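Local coordinates for protein HTH-type transcriptional regulator YgaV (Escherichia coli K12, PDB 3CUO) that regulates large-scale gene expression in response to sulfide, acting as both a repressor and an activator, and may serve as a global regulator of redox homeostasis, at residues T48-S51 and A52-S56; E84-N87 and A88-T92. All coordinates share one frame; numbering follows the deposited sequence.

Contact 1. Residues T48-S51 and A52-S56; sequences TGLS and ASATS
Ser51 O is gripped twice by Thr55: the hydroxyl OG1 donates to it at 2.8 Å, and the backbone N of Thr55 donates to the same oxygen at 3.0 Å. The two donors arrive from opposite faces of the carbonyl plane, OG1 tilted 34° from it and N 23°. Thr55 can do this because its OG1 lies beside its own backbone N, anti to the carbonyl carbon (chi1 -52°). Ser51 is also the N-cap: its OG accepts from Ala54 N at 3.1 Å. Just ahead of the cap, Leu50 sets its CB 4.1 Å from Ala54 CB, an apolar contact. The turn opens with an ST turn, Thr48 OG1 accepting from Leu50 N at 3.0 Å, and Gly49, with positive phi, is the first residue to leave helix 41-48. Thr55 OG1 is hydrogen-bonded to Thr45 OG1 as well, tying the cap to the preceding helix. A valine in place of Thr55 would probably cost Ser51 O its hydroxyl donor and leave Thr45 OG1 without this partner. A turn with a serine N-cap, joining helix 41-48 to helix 52-64, is the linker of the predicted helix-turn-helix, whose second helix is in this motif the recognition helix.

Contact 2. Residues E84-N87 and A88-T92; sequences EAVN and AIIAT
The first turns of the C-terminal helix 84-97 are held by four consecutive i to i+4 backbone bonds between residues 84-87 and 88-92. Ala88 N donates to Glu84 O at 3.1 Å, in the carbonyl plane. Ile89 N reaches Ala85 O at 3.0 Å, tilted 29° from the plane of the Ala85 carbonyl, whereas Ile90 N meets Val86 O at 2.9 Å nearly in line with the carbonyl, the N-H...O angle being 171°. Ala91 N to Asn87 O, at 3.0 Å, completes the set.

Side chains follow the same spacing. Ile89 lays CG1 and CD1 beside the carbonyl of Ala85, each 3.3 Å from its O; with CG1 next to the backbone N (chi1 -69°), this branch runs back toward the preceding turn. Ile90 sets only its CG1 beside Val86 O, and its CD1 goes on to Val86 CG1 at 4.2 Å, an apolar contact between two buried residues one turn apart.

Within the winged-helix fold of the ArsR family, this helix comes after the strand pair 68-72 and 77-81, and its faces have different neighbours. Val86 and Ile90 both pack on Leu30 of helix 24-33. Ile89 lies instead on Leu17, Leu18 and Met21 of helix 11-21 and also meets Ile89 of the second subunit, so it belongs at once to the intrachain core and to the dimer interface. On that interface Ala88 packs on Thr92 of the second subunit, and the two Thr92 OG1 atoms, one from each subunit, are hydrogen-bonded to each other.

How the contacts relate
Contact 1 closes before contact 2 opens along the chain, and the two lie on opposite sides of its centre, with their own centres 23 Å apart and their nearest atoms about 12 Å apart. They do not touch. Residues 48-56 join helices 41-48 and 52-64 of the predicted DNA-binding motif; strands 68-72 and 77-81 then lead to helix 84-97, which holds residues 84-92. Both contacts reach helix 24-33, contact 1 through Lys25 and Ile29, contact 2 through Leu30. The second subunit meets residues 84-92 but not 48-56, consistent with separate dimerising and DNA-reading ends of one domain.

Contact 1. Residues T48-S51 and A52-S56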
ATOM      1  N   THR A  48      -5.483  -8.189  17.263  1.00 51.23           N
ATOM      2  CA  THR A  48      -4.482  -8.706  16.342  1.00 49.93           C
ATOM      3  C   THR A  48      -4.135 -10.161  16.581  1.00 50.42           C
ATOM      4  O   THR A  48      -3.565 -10.816  15.697  1.00 51.36           O
ATOM      5  CB  THR A  48      -3.189  -7.960  16.491  1.00 49.83           C
ATOM      6  OG1 THR A  48      -2.670  -8.100  17.842  1.00 44.35           O
ATOM      7  CG2 THR A  48      -3.441  -6.478  16.174  1.00 51.10           C
ATOM      8  N   GLY A  49      -4.422 -10.655  17.781  1.00 49.28           N
ATOM      9  CA  GLY A  49      -3.955 -11.974  18.212  1.00 49.28           C
ATOM     10  C   GLY A  49      -2.449 -12.008  18.497  1.00 48.63           C
ATOM     11  O   GLY A  49      -1.887 -13.060  18.768  1.00 47.87           O
ATOM     12  N   LEU A  50      -1.778 -10.868  18.430  1.00 48.55           N
ATOM     13  CA  LEU A  50      -0.351 -10.793  18.743  1.00 47.91           C
ATOM     14  C   LEU A  50      -0.084 -10.592  20.192  1.00 47.38           C
ATOM     15  O   LEU A  50      -0.982 -10.201  20.946  1.00 47.00           O
ATOM     16  CB  LEU A  50       0.297  -9.638  18.006  1.00 48.40           C
ATOM     17  CG  LEU A  50       0.294  -9.730  16.486  1.00 50.88           C
ATOM     18  CD1 LEU A  50       0.891  -8.454  15.969  1.00 46.71           C
ATOM     19  CD2 LEU A  50       1.047 -11.024  16.012  1.00 52.29           C
ATOM     20  N   SER A  51       1.192 -10.775  20.558  1.00 46.48           N
ATOM     21  CA  SER A  51       1.671 -10.604  21.921  1.00 45.74           C
ATOM     22  C   SER A  51       1.592  -9.107  22.225  1.00 45.38           C
ATOM     23  O   SER A  51       1.544  -8.280  21.286  1.00 42.38           O
ATOM     24  CB  SER A  51       3.126 -11.106  22.063  1.00 45.54           C
ATOM     25  OG  SER A  51       4.070 -10.346  21.317  1.00 44.96           O
ATOM     26  N   ALA A  52       1.599  -8.757  23.493  1.00 44.15           N
ATOM     27  CA  ALA A  52       1.486  -7.374  23.888  1.00 44.82           C
ATOM     28  C   ALA A  52       2.681  -6.637  23.386  1.00 44.78           C
ATOM     29  O   ALA A  52       2.576  -5.525  22.898  1.00 43.20           O
ATOM     30  CB  ALA A  52       1.371  -7.228  25.453  1.00 46.82           C
ATOM     31  N   SER A  53       3.839  -7.267  23.518  1.00 44.21           N
ATOM     32  CA  SER A  53       5.066  -6.637  23.093  1.00 44.02           C
ATOM     33  C   SER A  53       5.107  -6.407  21.576  1.00 42.38           C
ATOM     34  O   SER A  53       5.475  -5.321  21.143  1.00 41.51           O
ATOM     35  CB  SER A  53       6.286  -7.403  23.654  1.00 44.81           C
ATOM     36  OG  SER A  53       6.315  -8.770  23.188  1.00 47.18           O
ATOM     37  N   ALA A  54       4.679  -7.389  20.779  1.00 42.08           N
ATOM     38  CA  ALA A  54       4.670  -7.328  19.332  1.00 41.67           C
ATOM     39  C   ALA A  54       3.732  -6.219  18.857  1.00 42.24           C
ATOM     40  O   ALA A  54       4.072  -5.482  17.962  1.00 42.09           O
ATOM     41  CB  ALA A  54       4.276  -8.733  18.680  1.00 42.29           C
ATOM     42  N   THR A  55       2.582  -6.073  19.498  1.00 42.15           N
ATOM     43  CA  THR A  55       1.646  -5.006  19.199  1.00 42.36           C
ATOM     44  C   THR A  55       2.265  -3.671  19.434  1.00 41.66           C
ATOM     45  O   THR A  55       2.205  -2.789  18.592  1.00 42.28           O
ATOM     46  CB  THR A  55       0.353  -5.183  20.057  1.00 41.96           C
ATOM     47  OG1 THR A  55      -0.116  -6.505  19.861  1.00 43.50           O
ATOM     48  CG2 THR A  55      -0.772  -4.193  19.599  1.00 42.01           C
ATOM     49  N   SER A  56       2.899  -3.503  20.590  1.00 42.81           N
ATOM     50  CA  SER A  56       3.517  -2.226  20.922  1.00 43.45           C
ATOM     51  C   SER A  56       4.662  -1.868  19.984  1.00 42.88           C
ATOM     52  O   SER A  56       4.864  -0.682  19.662  1.00 41.65           O
ATOM     53  CB  SER A  56       3.946  -2.210  22.416  1.00 44.26           C
ATOM     54  OG  SER A  56       2.791  -2.121  23.252  1.00 45.79           O
TER

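Contact 2. Residues E84-N87 and A88-T92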
ATOM      1  N   GLU A  84      -4.220  11.142   7.427  1.00 45.99           N
ATOM      2  CA  GLU A  84      -5.503  10.856   6.840  1.00 47.67           C
ATOM      3  C   GLU A  84      -5.399  10.015   5.570  1.00 46.69           C
ATOM      4  O   GLU A  84      -6.355   9.381   5.252  1.00 47.17           O
ATOM      5  CB  GLU A  84      -6.356  12.109   6.663  1.00 49.62           C
ATOM      6  CG  GLU A  84      -7.255  12.370   7.914  1.00 51.70           C
ATOM      7  CD  GLU A  84      -7.869  13.793   7.925  1.00 54.27           C
ATOM      8  OE1 GLU A  84      -7.730  14.528   6.903  1.00 65.03           O
ATOM      9  OE2 GLU A  84      -8.473  14.212   8.957  1.00 60.87           O
ATOM     10  N   ALA A  85      -4.250  10.020   4.879  1.00 44.86           N
ATOM     11  CA  ALA A  85      -3.967   9.085   3.810  1.00 45.01           C
ATOM     12  C   ALA A  85      -4.244   7.617   4.181  1.00 44.00           C
ATOM     13  O   ALA A  85      -4.561   6.811   3.319  1.00 43.35           O
ATOM     14  CB  ALA A  85      -2.555   9.240   3.344  1.00 44.63           C
ATOM     15  N   VAL A  86      -4.117   7.312   5.473  1.00 42.42           N
ATOM     16  CA  VAL A  86      -4.380   5.989   6.008  1.00 41.89           C
ATOM     17  C   VAL A  86      -5.839   5.699   5.855  1.00 40.48           C
ATOM     18  O   VAL A  86      -6.221   4.678   5.328  1.00 38.83           O
ATOM     19  CB  VAL A  86      -3.909   5.834   7.486  1.00 40.95           C
ATOM     20  CG1 VAL A  86      -4.461   4.571   8.044  1.00 43.28           C
ATOM     21  CG2 VAL A  86      -2.363   5.881   7.551  1.00 38.88           C
ATOM     22  N   ASN A  87      -6.652   6.638   6.268  1.00 40.31           N
ATOM     23  CA  ASN A  87      -8.087   6.477   6.151  1.00 40.38           C
ATOM     24  C   ASN A  87      -8.504   6.315   4.679  1.00 39.17           C
ATOM     25  O   ASN A  87      -9.395   5.510   4.378  1.00 38.55           O
ATOM     26  CB  ASN A  87      -8.763   7.675   6.757  1.00 42.02           C
ATOM     27  CG  ASN A  87      -8.670   7.673   8.306  1.00 44.43           C
ATOM     28  OD1 ASN A  87      -8.424   8.704   8.930  1.00 54.51           O
ATOM     29  ND2 ASN A  87      -8.835   6.530   8.887  1.00 47.95           N
ATOM     30  N   ALA A  88      -7.842   7.063   3.801  1.00 38.13           N
ATOM     31  CA  ALA A  88      -8.081   6.943   2.329  1.00 38.19           C
ATOM     32  C   ALA A  88      -7.767   5.571   1.799  1.00 37.31           C
ATOM     33  O   ALA A  88      -8.505   5.017   0.977  1.00 36.50           O
ATOM     34  CB  ALA A  88      -7.261   7.982   1.579  1.00 36.62           C
ATOM     35  N   ILE A  89      -6.627   5.011   2.223  1.00 37.79           N
ATOM     36  CA  ILE A  89      -6.216   3.707   1.723  1.00 37.83           C
ATOM     37  C   ILE A  89      -7.105   2.630   2.292  1.00 39.80           C
ATOM     38  O   ILE A  89      -7.559   1.724   1.575  1.00 41.59           O
ATOM     39  CB  ILE A  89      -4.746   3.483   2.015  1.00 37.66           C
ATOM     40  CG1 ILE A  89      -3.968   4.448   1.142  1.00 39.41           C
ATOM     41  CG2 ILE A  89      -4.330   1.959   1.825  1.00 37.92           C
ATOM     42  CD1 ILE A  89      -2.635   4.756   1.609  1.00 44.01           C
ATOM     43  N   ILE A  90      -7.352   2.682   3.600  1.00 40.93           N
ATOM     44  CA  ILE A  90      -8.320   1.792   4.211  1.00 41.11           C
ATOM     45  C   ILE A  90      -9.675   1.748   3.508  1.00 40.40           C
ATOM     46  O   ILE A  90     -10.217   0.687   3.243  1.00 40.26           O
ATOM     47  CB  ILE A  90      -8.486   2.116   5.770  1.00 41.97           C
ATOM     48  CG1 ILE A  90      -7.241   1.625   6.497  1.00 44.68           C
ATOM     49  CG2 ILE A  90      -9.712   1.457   6.289  1.00 42.20           C
ATOM     50  CD1 ILE A  90      -7.431   1.559   8.068  1.00 45.87           C
ATOM     51  N   ALA A  91     -10.211   2.908   3.200  1.00 40.61           N
ATOM     52  CA  ALA A  91     -11.499   3.016   2.537  1.00 40.29           C
ATOM     53  C   ALA A  91     -11.436   2.416   1.121  1.00 40.04           C
ATOM     54  O   ALA A  91     -12.383   1.710   0.689  1.00 40.72           O
ATOM     55  CB  ALA A  91     -11.903   4.495   2.483  1.00 38.52           C
ATOM     56  N   THR A  92     -10.330   2.629   0.398  1.00 39.81           N
ATOM     57  CA  THR A  92     -10.181   1.954  -0.915  1.00 39.86           C
ATOM     58  C   THR A  92     -10.062   0.436  -0.746  1.00 40.39           C
ATOM     59  O   THR A  92     -10.633  -0.327  -1.536  1.00 38.81           O
ATOM     60  CB  THR A  92      -8.972   2.531  -1.657  1.00 41.56           C
ATOM     61  OG1 THR A  92      -9.212   3.925  -1.878  1.00 39.73           O
ATOM     62  CG2 THR A  92      -8.718   1.856  -2.986  1.00 38.94           C
TER